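Local atomic coordinates of MdcA (Pseudomonas aeruginosa, PDB entry 5VIT), a protein that probably acts as the transferase subunit of malonate decarboxylase, replacing the acetyl group on the acyl carrier protein of the enzyme with malonyl. Residues 244-247 / 248-252; 468-471 / 472-475; 511-514 / 515-518; 530-533 / 534-538. All coordinates share one frame; numbering follows the deposited sequence.

Interactions 1, 2 and 3 form one cluster at the end of the mixed sheet, whereas interaction 4 lies apart. The tail of helix 235-250 (interaction 1) meets the turn after strand 467-469 (interaction 2), where Tyr470 OH is 2.8 Å from Gly247 O, a probable hydrogen bond. Strand 511-512 leads into interaction 3 and pairs with strand 467-469, Ile468 N lying 2.9 Å from Ala512 O. Leu517 CD2 closes the triangle at 3.7 Å from Gly247 CA. Centres within this trio are 11 to 14 Å apart. Interaction 4 starts helix 534-540, its nearest atoms about 10 Å from interaction 1 and about 18 Å from interaction 3.

Interaction 1: residues 244-247 / 248-252; sequences AIRG and IYQRH
Ala244 O accepts from Tyr249 N at 2.8 Å (N-H...O 165°), and Ile245 O accepts from Gln250 N, also at 2.8 Å. These i to i+5 bonds, both nearly in line with their carbonyls, identify a pi-type widening in the last turns of helix 235-250. The i+4 donor Ile248 N reaches Ala244 O only weakly, with an N-H...O angle of 129°, and the next wide bond, from Arg251 N to Arg246 O, is weak as well.

The side chains follow this backbone. Tyr249 lays one face of its ring over Ala244 C, while its CD1 lies 4.2 Å from Ile245 CG1; its hydroxyl bonds to His259. Ile248 and Ala244 also pack on strands 354-357 and 461-464, and Ile245 on helix 263-278, so this helix end is wedged between sheet and helix. On the more open side Arg246 and Gln250 run side by side. The Arg246 chain bends about CB-CG (chi2 86°), which brings NH1 to 2.9 Å from Gln250 OE1, a weak bond between planes that are far from coplanar. Arg251 turns its guanidinium to the Tyr470 ring in a cation-pi contact, while nearer its root CB and CG each lie 3.3 Å from Gly247 O.

Interaction 2: residues 468-471 / 472-475; sequences IAYL and YKAR
Tyr470 and Tyr472 run side by side and point the same way, yet their rings meet unequally: Tyr470 CD2 arrives at the edge of the Tyr472 ring, near its plane, 3.8 Å from Tyr472 CE1. One face of the Tyr470 ring is covered by Ile468 CG2, centred over it. On the other side stands the ammonium of Lys473, whose NZ is 4.8 Å from the ring centroid and 26° off the normal, an off-centre cation-pi contact. Tyr472 in turn carries Lys473 CG over one face, offset toward the rim.

The extended Lys473 chain accounts for the reach of NZ: it runs beside Tyr470, with CD 3.9 Å from Tyr470 CB, and NZ also binds Gly509 O. Tyr472 holds its CG between its own backbone N and carbonyl carbon (chi1 75°), which directs the ring back alongside Tyr470.

Backbone bonds fix the bend beneath the rings. Tyr470 is the centre of an inverse gamma turn, and two successive i to i+3 bonds follow: Lys473 N to Tyr470 O at 3.0 Å and Ala474 N to Leu471 O at 2.8 Å. This spacing is that of a short 3-10 turn.

The turn follows strand 467-469, which runs antiparallel to both strand 461-464 and strand 511-512. Leu471 and Ala474 pack on helix 477-486, while Ile468 touches helix 235-250 through Met243 and Ile248.

Interaction 3: residues 511-514 / 515-518; sequences IALP and EDLG
Leu513 and Asp516 meet at the point where strand 511-512 turns into a short 3-10 segment, and this is the compact part of the contact. Asp516 OD1 accepts from Leu513 N at 2.8 Å, though the exact place of OD1 is less sure, while Asp516 N returns a bond to Leu513 O, also at 2.8 Å. The donor of this second bond stands well above the carbonyl plane, 56° out of it, and Leu517 N meets Pro514 O from above the carbonyl plane in the same way. With CG lying beside its own backbone N (chi1 -67°), Asp516 can turn its carboxylate back over the start of the turn. Leu517 adds the apolar part: its CD2 is 3.8 Å from Ala512 CB, and it also leans on Tyr470 and on Met243 of helix 235-250.

The open side is confined to Gly518, which leaves the turn with positive phi at an exposed position. Glu515 lies at the margin, held mainly by close non-bonded contacts: a bend at chi2 carries OE1 back along the Pro514 ring, 3.3 Å from both its CG and its CD. The same oxygen lies 3.1 Å from Leu513 CB; Arg521 offers it a long, weak ion pair.

Asp516 has firmer polar support, for OD2 forms a salt bridge with Arg506. This probably favours the ionised carboxylate and ties the turn to helix 502-507.

Interaction 4: residues 530-533 / 534-538; sequences AAKS and IAELV
Glu536 folds back across the residues that precede its helix, and each part of its side chain meets something there. CB lies 3.9 Å from Ala531 CB. CG comes next, 3.2 Å from Ser533 OG. CD passes Lys532 N, and OE1 then accepts from that nitrogen at 2.9 Å, with an N-H...O angle of 158°; the N-H approaches from above the carboxylate plane, 46° out of it. A water also donates to OE1, at 2.8 Å, and accepts from Lys532 NZ, so the two charged groups are bridged rather than in contact. Lys532 NZ bonds to Leu529 O as well.

Ser533 caps the helix start. Its OG sits between its backbone N and carbonyl carbon (chi1 64°), which lets it accept from Glu536 N at 3.2 Å. Ser533 O takes Leu537 N at 3.1 Å, the first i+4 bond of the helix. Beside this polar group, Leu537 CD2 packs 3.5 Å from Ala531 CB, and Leu537 continues onto Leu270 of helix 263-278.

A serine hydroxyl bound to the backbone N-H three residues later is the signature of a helix N-cap, here opening helix 534-540.

Interaction 1: residues 244-247 / 248-252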
ATOM      1  N   ALA A 244     -10.262   1.691   3.036  1.00 20.07           N
ATOM      2  CA  ALA A 244     -10.598   1.481   4.448  1.00 24.15           C
ATOM      3  C   ALA A 244     -11.296   0.121   4.641  1.00 25.09           C
ATOM      4  O   ALA A 244     -10.961  -0.669   5.545  1.00 20.54           O
ATOM      5  CB  ALA A 244     -11.484   2.631   4.977  1.00 18.94           C
ATOM      6  N   ILE A 245     -12.267  -0.160   3.780  1.00 25.84           N
ATOM      7  CA  ILE A 245     -13.078  -1.359   3.949  1.00 19.87           C
ATOM      8  C   ILE A 245     -12.233  -2.607   3.710  1.00 22.28           C
ATOM      9  O   ILE A 245     -12.266  -3.560   4.488  1.00 22.10           O
ATOM     10  CB  ILE A 245     -14.286  -1.334   3.010  1.00 20.15           C
ATOM     11  CG1 ILE A 245     -15.246  -0.226   3.449  1.00 24.66           C
ATOM     12  CG2 ILE A 245     -14.973  -2.690   2.976  1.00 23.52           C
ATOM     13  CD1 ILE A 245     -16.371   0.039   2.462  1.00 26.78           C
ATOM     14  N   ARG A 246     -11.447  -2.571   2.645  1.00 24.07           N
ATOM     15  CA  ARG A 246     -10.664  -3.711   2.232  1.00 23.91           C
ATOM     16  C   ARG A 246      -9.382  -3.846   3.035  1.00 25.71           C
ATOM     17  O   ARG A 246      -9.089  -4.915   3.570  1.00 27.12           O
ATOM     18  CB  ARG A 246     -10.332  -3.597   0.743  1.00 27.72           C
ATOM     19  CG  ARG A 246      -9.343  -4.616   0.254  1.00 24.29           C
ATOM     20  CD  ARG A 246     -10.043  -5.913  -0.134  1.00 28.70           C
ATOM     21  NE  ARG A 246      -9.092  -6.962  -0.516  1.00 34.71           N
ATOM     22  CZ  ARG A 246      -9.367  -8.266  -0.524  1.00 39.52           C
ATOM     23  NH1 ARG A 246     -10.571  -8.720  -0.179  1.00 32.62           N
ATOM     24  NH2 ARG A 246      -8.430  -9.118  -0.898  1.00 46.00           N
ATOM     25  N   GLY A 247      -8.623  -2.756   3.111  1.00 22.73           N
ATOM     26  CA  GLY A 247      -7.302  -2.782   3.716  1.00 25.19           C
ATOM     27  C   GLY A 247      -7.285  -2.594   5.223  1.00 24.47           C
ATOM     28  O   GLY A 247      -6.238  -2.754   5.857  1.00 25.99           O
ATOM     29  N   ILE A 248      -8.432  -2.240   5.798  1.00 22.03           N
ATOM     30  CA  ILE A 248      -8.525  -2.070   7.239  1.00 22.88           C
ATOM     31  C   ILE A 248      -9.636  -2.896   7.913  1.00 20.52           C
ATOM     32  O   ILE A 248      -9.352  -3.740   8.758  1.00 22.12           O
ATOM     33  CB  ILE A 248      -8.727  -0.589   7.606  1.00 23.21           C
ATOM     34  CG1 ILE A 248      -7.625   0.266   6.958  1.00 20.53           C
ATOM     35  CG2 ILE A 248      -8.749  -0.451   9.115  1.00 17.68           C
ATOM     36  CD1 ILE A 248      -7.626   1.761   7.398  1.00 21.08           C
ATOM     37  N   TYR A 249     -10.890  -2.655   7.557  1.00 22.46           N
ATOM     38  CA  TYR A 249     -11.999  -3.341   8.200  1.00 19.22           C
ATOM     39  C   TYR A 249     -11.879  -4.846   7.974  1.00 25.32           C
ATOM     40  O   TYR A 249     -11.929  -5.624   8.934  1.00 23.05           O
ATOM     41  CB  TYR A 249     -13.344  -2.845   7.671  1.00 20.49           C
ATOM     42  CG  TYR A 249     -13.678  -1.410   8.017  1.00 24.32           C
ATOM     43  CD1 TYR A 249     -14.887  -0.844   7.600  1.00 18.17           C
ATOM     44  CD2 TYR A 249     -12.806  -0.625   8.777  1.00 19.99           C
ATOM     45  CE1 TYR A 249     -15.215   0.468   7.909  1.00 18.90           C
ATOM     46  CE2 TYR A 249     -13.129   0.694   9.098  1.00 20.73           C
ATOM     47  CZ  TYR A 249     -14.327   1.234   8.651  1.00 21.30           C
ATOM     48  OH  TYR A 249     -14.647   2.535   8.952  1.00 23.87           O
ATOM     49  N   GLN A 250     -11.710  -5.245   6.709  1.00 21.35           N
ATOM     50  CA  GLN A 250     -11.614  -6.655   6.377  1.00 24.11           C
ATOM     51  C   GLN A 250     -10.303  -7.238   6.853  1.00 23.88           C
ATOM     52  O   GLN A 250     -10.287  -8.324   7.448  1.00 24.28           O
ATOM     53  CB  GLN A 250     -11.763  -6.893   4.871  1.00 23.66           C
ATOM     54  CG  GLN A 250     -11.687  -8.379   4.471  1.00 22.54           C
ATOM     55  CD  GLN A 250     -11.847  -8.604   2.964  1.00 28.21           C
ATOM     56  OE1 GLN A 250     -11.843  -7.657   2.173  1.00 28.01           O
ATOM     57  NE2 GLN A 250     -11.988  -9.858   2.567  1.00 31.04           N
ATOM     58  N   ARG A 251      -9.205  -6.529   6.593  1.00 25.02           N
ATOM     59  CA  ARG A 251      -7.872  -6.998   6.991  1.00 23.14           C
ATOM     60  C   ARG A 251      -7.788  -7.387   8.457  1.00 24.09           C
ATOM     61  O   ARG A 251      -7.179  -8.391   8.800  1.00 23.70           O
ATOM     62  CB  ARG A 251      -6.806  -5.926   6.724  1.00 28.44           C
ATOM     63  CG  ARG A 251      -6.100  -6.065   5.402  1.00 45.84           C
ATOM     64  CD  ARG A 251      -4.879  -6.956   5.529  1.00 49.61           C
ATOM     65  NE  ARG A 251      -3.867  -6.319   6.366  1.00 51.86           N
ATOM     66  CZ  ARG A 251      -2.601  -6.721   6.457  1.00 58.01           C
ATOM     67  NH1 ARG A 251      -2.182  -7.765   5.736  1.00 60.42           N
ATOM     68  NH2 ARG A 251      -1.752  -6.069   7.259  1.00 45.36           N
ATOM     69  N   HIS A 252      -8.380  -6.569   9.320  1.00 21.82           N
ATOM     70  CA  HIS A 252      -8.242  -6.781  10.749  1.00 24.29           C
ATOM     71  C   HIS A 252      -9.523  -7.345  11.352  1.00 23.54           C
ATOM     72  O   HIS A 252      -9.639  -7.453  12.566  1.00 24.56           O
ATOM     73  CB  HIS A 252      -7.837  -5.463  11.447  1.00 23.40           C
ATOM     74  CG  HIS A 252      -6.545  -4.891  10.946  1.00 22.34           C
ATOM     75  ND1 HIS A 252      -5.362  -5.592  10.985  1.00 20.80           N
ATOM     76  CD2 HIS A 252      -6.256  -3.690  10.386  1.00 25.14           C
ATOM     77  CE1 HIS A 252      -4.394  -4.851  10.469  1.00 25.85           C
ATOM     78  NE2 HIS A 252      -4.912  -3.693  10.093  1.00 28.25           N
TER

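Interaction 2: residues 468-471 / 472-475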
ATOM      1  N   ILE A 468      -2.375   3.136   2.326  1.00 24.77           N
ATOM      2  CA  ILE A 468      -2.439   2.967   3.764  1.00 24.48           C
ATOM      3  C   ILE A 468      -1.027   2.795   4.303  1.00 22.69           C
ATOM      4  O   ILE A 468      -0.277   1.980   3.803  1.00 23.04           O
ATOM      5  CB  ILE A 468      -3.299   1.744   4.165  1.00 19.81           C
ATOM      6  CG1 ILE A 468      -4.722   1.889   3.621  1.00 23.88           C
ATOM      7  CG2 ILE A 468      -3.303   1.576   5.692  1.00 22.39           C
ATOM      8  CD1 ILE A 468      -5.619   0.609   3.732  1.00 21.01           C
ATOM      9  N   ALA A 469      -0.665   3.574   5.315  1.00 24.68           N
ATOM     10  CA  ALA A 469       0.535   3.292   6.085  1.00 22.41           C
ATOM     11  C   ALA A 469       0.119   2.574   7.354  1.00 23.57           C
ATOM     12  O   ALA A 469      -0.666   3.119   8.139  1.00 24.59           O
ATOM     13  CB  ALA A 469       1.294   4.571   6.413  1.00 24.09           C
ATOM     14  N   TYR A 470       0.631   1.353   7.548  1.00 23.38           N
ATOM     15  CA  TYR A 470       0.294   0.535   8.730  1.00 24.24           C
ATOM     16  C   TYR A 470       1.225   0.837   9.905  1.00 24.98           C
ATOM     17  O   TYR A 470       2.100   0.032  10.249  1.00 23.46           O
ATOM     18  CB  TYR A 470       0.360  -0.959   8.391  1.00 25.08           C
ATOM     19  CG  TYR A 470      -0.710  -1.421   7.420  1.00 28.23           C
ATOM     20  CD1 TYR A 470      -0.455  -1.485   6.054  1.00 22.52           C
ATOM     21  CD2 TYR A 470      -1.977  -1.787   7.871  1.00 23.28           C
ATOM     22  CE1 TYR A 470      -1.431  -1.906   5.163  1.00 26.51           C
ATOM     23  CE2 TYR A 470      -2.966  -2.208   6.980  1.00 21.73           C
ATOM     24  CZ  TYR A 470      -2.683  -2.271   5.629  1.00 27.32           C
ATOM     25  OH  TYR A 470      -3.650  -2.690   4.728  1.00 26.61           O
ATOM     26  N   LEU A 471       1.030   2.006  10.507  1.00 23.86           N
ATOM     27  CA  LEU A 471       1.930   2.541  11.524  1.00 23.31           C
ATOM     28  C   LEU A 471       2.092   1.623  12.729  1.00 26.67           C
ATOM     29  O   LEU A 471       3.121   1.657  13.408  1.00 26.20           O
ATOM     30  CB  LEU A 471       1.423   3.915  12.004  1.00 25.74           C
ATOM     31  CG  LEU A 471       1.250   5.037  10.961  1.00 27.25           C
ATOM     32  CD1 LEU A 471       1.094   6.429  11.619  1.00 18.30           C
ATOM     33  CD2 LEU A 471       2.380   5.050   9.970  1.00 21.03           C
ATOM     34  N   TYR A 472       1.087   0.795  13.011  1.00 24.07           N
ATOM     35  CA  TYR A 472       1.183  -0.038  14.203  1.00 22.01           C
ATOM     36  C   TYR A 472       2.338  -1.010  14.092  1.00 27.60           C
ATOM     37  O   TYR A 472       2.790  -1.556  15.098  1.00 30.10           O
ATOM     38  CB  TYR A 472      -0.114  -0.784  14.448  1.00 26.32           C
ATOM     39  CG  TYR A 472      -0.379  -1.963  13.535  1.00 25.08           C
ATOM     40  CD1 TYR A 472      -1.032  -1.789  12.323  1.00 24.86           C
ATOM     41  CD2 TYR A 472      -0.021  -3.258  13.910  1.00 22.65           C
ATOM     42  CE1 TYR A 472      -1.293  -2.866  11.497  1.00 24.08           C
ATOM     43  CE2 TYR A 472      -0.274  -4.336  13.089  1.00 24.22           C
ATOM     44  CZ  TYR A 472      -0.917  -4.131  11.882  1.00 24.43           C
ATOM     45  OH  TYR A 472      -1.190  -5.190  11.051  1.00 24.32           O
ATOM     46  N   LYS A 473       2.825  -1.213  12.868  1.00 27.78           N
ATOM     47  CA  LYS A 473       3.960  -2.100  12.624  1.00 24.81           C
ATOM     48  C   LYS A 473       5.310  -1.407  12.821  1.00 29.57           C
ATOM     49  O   LYS A 473       6.343  -2.069  12.917  1.00 27.53           O
ATOM     50  CB  LYS A 473       3.877  -2.669  11.197  1.00 24.93           C
ATOM     51  CG  LYS A 473       2.659  -3.575  10.940  1.00 24.50           C
ATOM     52  CD  LYS A 473       2.599  -3.935   9.457  1.00 26.24           C
ATOM     53  CE  LYS A 473       1.716  -5.130   9.152  1.00 27.70           C
ATOM     54  NZ  LYS A 473       1.449  -5.239   7.663  1.00 35.67           N
ATOM     55  N   ALA A 474       5.313  -0.078  12.864  1.00 31.96           N
ATOM     56  CA  ALA A 474       6.560   0.674  13.043  1.00 33.75           C
ATOM     57  C   ALA A 474       7.287   0.332  14.351  1.00 33.86           C
ATOM     58  O   ALA A 474       6.700   0.370  15.432  1.00 37.94           O
ATOM     59  CB  ALA A 474       6.283   2.189  12.975  1.00 34.24           C
ATOM     60  N   ARG A 475       8.576   0.032  14.247  1.00 40.84           N
ATOM     61  CA  ARG A 475       9.363  -0.366  15.412  1.00 46.93           C
ATOM     62  C   ARG A 475      10.250   0.769  15.948  1.00 46.29           C
ATOM     63  O   ARG A 475      10.927   0.605  16.961  1.00 43.89           O
ATOM     64  CB  ARG A 475      10.209  -1.597  15.070  1.00 48.67           C
ATOM     65  CG  ARG A 475       9.629  -2.462  13.925  1.00 47.49           C
ATOM     66  CD  ARG A 475      10.658  -3.465  13.395  1.00 53.14           C
ATOM     67  NE  ARG A 475      11.758  -2.773  12.729  1.00 62.85           N
ATOM     68  CZ  ARG A 475      11.831  -2.534  11.424  1.00 69.88           C
ATOM     69  NH1 ARG A 475      10.873  -2.967  10.608  1.00 70.22           N
ATOM     70  NH2 ARG A 475      12.882  -1.882  10.933  1.00 68.20           N
TER

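Interaction 3: residues 511-514 / 515-518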
ATOM      1  N   ILE A 511       3.264  -0.548   3.996  1.00 24.50           N
ATOM      2  CA  ILE A 511       2.220   0.209   3.333  1.00 22.97           C
ATOM      3  C   ILE A 511       1.501  -0.698   2.354  1.00 25.73           C
ATOM      4  O   ILE A 511       2.034  -1.724   1.926  1.00 26.18           O
ATOM      5  CB  ILE A 511       2.768   1.437   2.585  1.00 25.75           C
ATOM      6  CG1 ILE A 511       3.417   1.023   1.260  1.00 24.23           C
ATOM      7  CG2 ILE A 511       3.771   2.212   3.460  1.00 24.76           C
ATOM      8  CD1 ILE A 511       4.122   2.163   0.529  1.00 25.25           C
ATOM      9  N   ALA A 512       0.272  -0.329   2.032  1.00 24.10           N
ATOM     10  CA  ALA A 512      -0.467  -0.972   0.956  1.00 26.20           C
ATOM     11  C   ALA A 512      -0.936   0.103  -0.006  1.00 23.96           C
ATOM     12  O   ALA A 512      -1.560   1.082   0.404  1.00 23.60           O
ATOM     13  CB  ALA A 512      -1.655  -1.757   1.505  1.00 23.33           C
ATOM     14  N   LEU A 513      -0.629  -0.057  -1.283  1.00 21.97           N
ATOM     15  CA  LEU A 513      -1.231   0.808  -2.294  1.00 28.46           C
ATOM     16  C   LEU A 513      -2.542   0.144  -2.658  1.00 27.65           C
ATOM     17  O   LEU A 513      -2.721  -1.033  -2.343  1.00 26.11           O
ATOM     18  CB  LEU A 513      -0.326   0.967  -3.517  1.00 28.06           C
ATOM     19  CG  LEU A 513       1.066   1.554  -3.318  1.00 31.26           C
ATOM     20  CD1 LEU A 513       1.696   1.879  -4.672  1.00 29.04           C
ATOM     21  CD2 LEU A 513       1.014   2.769  -2.423  1.00 28.27           C
ATOM     22  N   PRO A 514      -3.467   0.883  -3.305  1.00 30.42           N
ATOM     23  CA  PRO A 514      -4.735   0.253  -3.719  1.00 27.53           C
ATOM     24  C   PRO A 514      -4.531  -1.069  -4.463  1.00 30.48           C
ATOM     25  O   PRO A 514      -5.261  -2.018  -4.186  1.00 26.41           O
ATOM     26  CB  PRO A 514      -5.386   1.299  -4.636  1.00 31.84           C
ATOM     27  CG  PRO A 514      -4.376   2.423  -4.781  1.00 34.92           C
ATOM     28  CD  PRO A 514      -3.418   2.317  -3.639  1.00 30.57           C
ATOM     29  N   GLU A 515      -3.520  -1.157  -5.328  1.00 28.81           N
ATOM     30  CA  GLU A 515      -3.346  -2.364  -6.133  1.00 34.83           C
ATOM     31  C   GLU A 515      -2.795  -3.513  -5.287  1.00 34.61           C
ATOM     32  O   GLU A 515      -2.899  -4.674  -5.691  1.00 33.84           O
ATOM     33  CB  GLU A 515      -2.454  -2.112  -7.379  1.00 32.66           C
ATOM     34  CG  GLU A 515      -1.386  -1.041  -7.252  1.00 41.79           C
ATOM     35  CD  GLU A 515      -1.934   0.396  -7.248  1.00 39.59           C
ATOM     36  OE1 GLU A 515      -1.709   1.092  -6.245  1.00 39.07           O
ATOM     37  OE2 GLU A 515      -2.563   0.846  -8.232  1.00 42.88           O
ATOM     38  N   ASP A 516      -2.245  -3.211  -4.106  1.00 30.55           N
ATOM     39  CA  ASP A 516      -1.936  -4.275  -3.146  1.00 26.95           C
ATOM     40  C   ASP A 516      -3.193  -4.874  -2.535  1.00 31.53           C
ATOM     41  O   ASP A 516      -3.140  -5.929  -1.897  1.00 29.76           O
ATOM     42  CB  ASP A 516      -1.053  -3.768  -2.019  1.00 25.60           C
ATOM     43  CG  ASP A 516       0.323  -3.403  -2.490  1.00 32.65           C
ATOM     44  OD1 ASP A 516       0.772  -2.276  -2.182  1.00 27.27           O
ATOM     45  OD2 ASP A 516       0.946  -4.237  -3.174  1.00 29.66           O
ATOM     46  N   LEU A 517      -4.311  -4.184  -2.712  1.00 25.03           N
ATOM     47  CA  LEU A 517      -5.531  -4.536  -2.029  1.00 29.57           C
ATOM     48  C   LEU A 517      -6.526  -5.092  -3.025  1.00 30.08           C
ATOM     49  O   LEU A 517      -7.681  -5.346  -2.686  1.00 31.09           O
ATOM     50  CB  LEU A 517      -6.119  -3.305  -1.312  1.00 29.87           C
ATOM     51  CG  LEU A 517      -5.256  -2.591  -0.264  1.00 30.84           C
ATOM     52  CD1 LEU A 517      -5.913  -1.282   0.206  1.00 26.34           C
ATOM     53  CD2 LEU A 517      -5.010  -3.515   0.929  1.00 25.34           C
ATOM     54  N   GLY A 518      -6.075  -5.241  -4.266  1.00 31.17           N
ATOM     55  CA  GLY A 518      -6.933  -5.679  -5.353  1.00 31.05           C
ATOM     56  C   GLY A 518      -7.857  -4.585  -5.853  1.00 31.52           C
ATOM     57  O   GLY A 518      -8.923  -4.848  -6.419  1.00 36.85           O
TER

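Interaction 4: residues 530-533 / 534-538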
ATOM      1  N   ALA A 530     -24.360   3.873  -2.692  1.00 27.40           N
ATOM      2  CA  ALA A 530     -25.672   3.251  -2.591  1.00 28.65           C
ATOM      3  C   ALA A 530     -26.791   4.277  -2.698  1.00 33.63           C
ATOM      4  O   ALA A 530     -27.869   3.975  -3.217  1.00 32.79           O
ATOM      5  CB  ALA A 530     -25.791   2.492  -1.290  1.00 32.49           C
ATOM      6  N   ALA A 531     -26.543   5.483  -2.193  1.00 29.19           N
ATOM      7  CA  ALA A 531     -27.447   6.603  -2.430  1.00 28.25           C
ATOM      8  C   ALA A 531     -26.640   7.807  -2.914  1.00 29.32           C
ATOM      9  O   ALA A 531     -25.573   8.086  -2.367  1.00 30.35           O
ATOM     10  CB  ALA A 531     -28.218   6.942  -1.175  1.00 27.74           C
ATOM     11  N   LYS A 532     -27.143   8.519  -3.921  1.00 31.28           N
ATOM     12  CA  LYS A 532     -26.385   9.609  -4.562  1.00 29.76           C
ATOM     13  C   LYS A 532     -26.733  11.000  -4.051  1.00 33.99           C
ATOM     14  O   LYS A 532     -26.069  11.983  -4.406  1.00 31.74           O
ATOM     15  CB  LYS A 532     -26.606   9.599  -6.075  1.00 33.37           C
ATOM     16  CG  LYS A 532     -25.565   8.829  -6.864  1.00 29.76           C
ATOM     17  CD  LYS A 532     -25.941   7.426  -6.951  1.00 35.53           C
ATOM     18  CE  LYS A 532     -25.009   6.664  -7.841  1.00 32.23           C
ATOM     19  NZ  LYS A 532     -25.328   5.245  -7.617  1.00 33.27           N
ATOM     20  N   SER A 533     -27.775  11.083  -3.227  1.00 25.30           N
ATOM     21  CA  SER A 533     -28.370  12.368  -2.859  1.00 30.60           C
ATOM     22  C   SER A 533     -29.199  12.216  -1.599  1.00 30.84           C
ATOM     23  O   SER A 533     -29.522  11.102  -1.203  1.00 27.58           O
ATOM     24  CB  SER A 533     -29.265  12.891  -3.981  1.00 30.65           C
ATOM     25  OG  SER A 533     -30.354  11.992  -4.168  1.00 28.58           O
ATOM     26  N   ILE A 534     -29.552  13.335  -0.983  1.00 29.18           N
ATOM     27  CA  ILE A 534     -30.493  13.325   0.134  1.00 27.26           C
ATOM     28  C   ILE A 534     -31.827  12.666  -0.243  1.00 29.95           C
ATOM     29  O   ILE A 534     -32.335  11.812   0.489  1.00 30.74           O
ATOM     30  CB  ILE A 534     -30.730  14.750   0.631  1.00 33.71           C
ATOM     31  CG1 ILE A 534     -29.432  15.301   1.243  1.00 28.81           C
ATOM     32  CG2 ILE A 534     -31.850  14.776   1.649  1.00 28.58           C
ATOM     33  CD1 ILE A 534     -29.037  14.589   2.539  1.00 30.05           C
ATOM     34  N   ALA A 535     -32.374  13.025  -1.401  1.00 31.90           N
ATOM     35  CA  ALA A 535     -33.635  12.437  -1.858  1.00 31.14           C
ATOM     36  C   ALA A 535     -33.549  10.909  -1.949  1.00 30.47           C
ATOM     37  O   ALA A 535     -34.523  10.209  -1.653  1.00 29.21           O
ATOM     38  CB  ALA A 535     -34.057  13.030  -3.207  1.00 30.82           C
ATOM     39  N   GLU A 536     -32.382  10.387  -2.323  1.00 31.53           N
ATOM     40  CA  GLU A 536     -32.215   8.935  -2.407  1.00 28.49           C
ATOM     41  C   GLU A 536     -32.074   8.321  -1.020  1.00 32.58           C
ATOM     42  O   GLU A 536     -32.451   7.168  -0.807  1.00 32.62           O
ATOM     43  CB  GLU A 536     -31.020   8.572  -3.293  1.00 29.29           C
ATOM     44  CG  GLU A 536     -31.251   8.940  -4.765  1.00 32.36           C
ATOM     45  CD  GLU A 536     -30.387   8.147  -5.752  1.00 31.69           C
ATOM     46  OE1 GLU A 536     -29.419   7.473  -5.338  1.00 29.98           O
ATOM     47  OE2 GLU A 536     -30.681   8.221  -6.963  1.00 32.82           O
ATOM     48  N   LEU A 537     -31.543   9.096  -0.077  1.00 30.12           N
ATOM     49  CA  LEU A 537     -31.506   8.668   1.315  1.00 32.65           C
ATOM     50  C   LEU A 537     -32.947   8.546   1.838  1.00 30.25           C
ATOM     51  O   LEU A 537     -33.276   7.584   2.526  1.00 32.00           O
ATOM     52  CB  LEU A 537     -30.671   9.645   2.180  1.00 26.62           C
ATOM     53  CG  LEU A 537     -29.142   9.602   1.981  1.00 31.74           C
ATOM     54  CD1 LEU A 537     -28.368  10.555   2.921  1.00 26.66           C
ATOM     55  CD2 LEU A 537     -28.592   8.185   2.107  1.00 28.82           C
ATOM     56  N   VAL A 538     -33.810   9.505   1.503  1.00 32.77           N
ATOM     57  CA  VAL A 538     -35.196   9.461   1.972  1.00 29.79           C
ATOM     58  C   VAL A 538     -35.878   8.217   1.414  1.00 31.71           C
ATOM     59  O   VAL A 538     -36.585   7.501   2.128  1.00 33.47           O
ATOM     60  CB  VAL A 538     -35.981  10.721   1.577  1.00 33.13           C
ATOM     61  CG1 VAL A 538     -37.455  10.585   1.977  1.00 27.95           C
ATOM     62  CG2 VAL A 538     -35.359  11.962   2.218  1.00 30.48           C
TER
HETATM   63  O   HOH W   1     -28.142   5.373  -6.773  1.00 36.14           O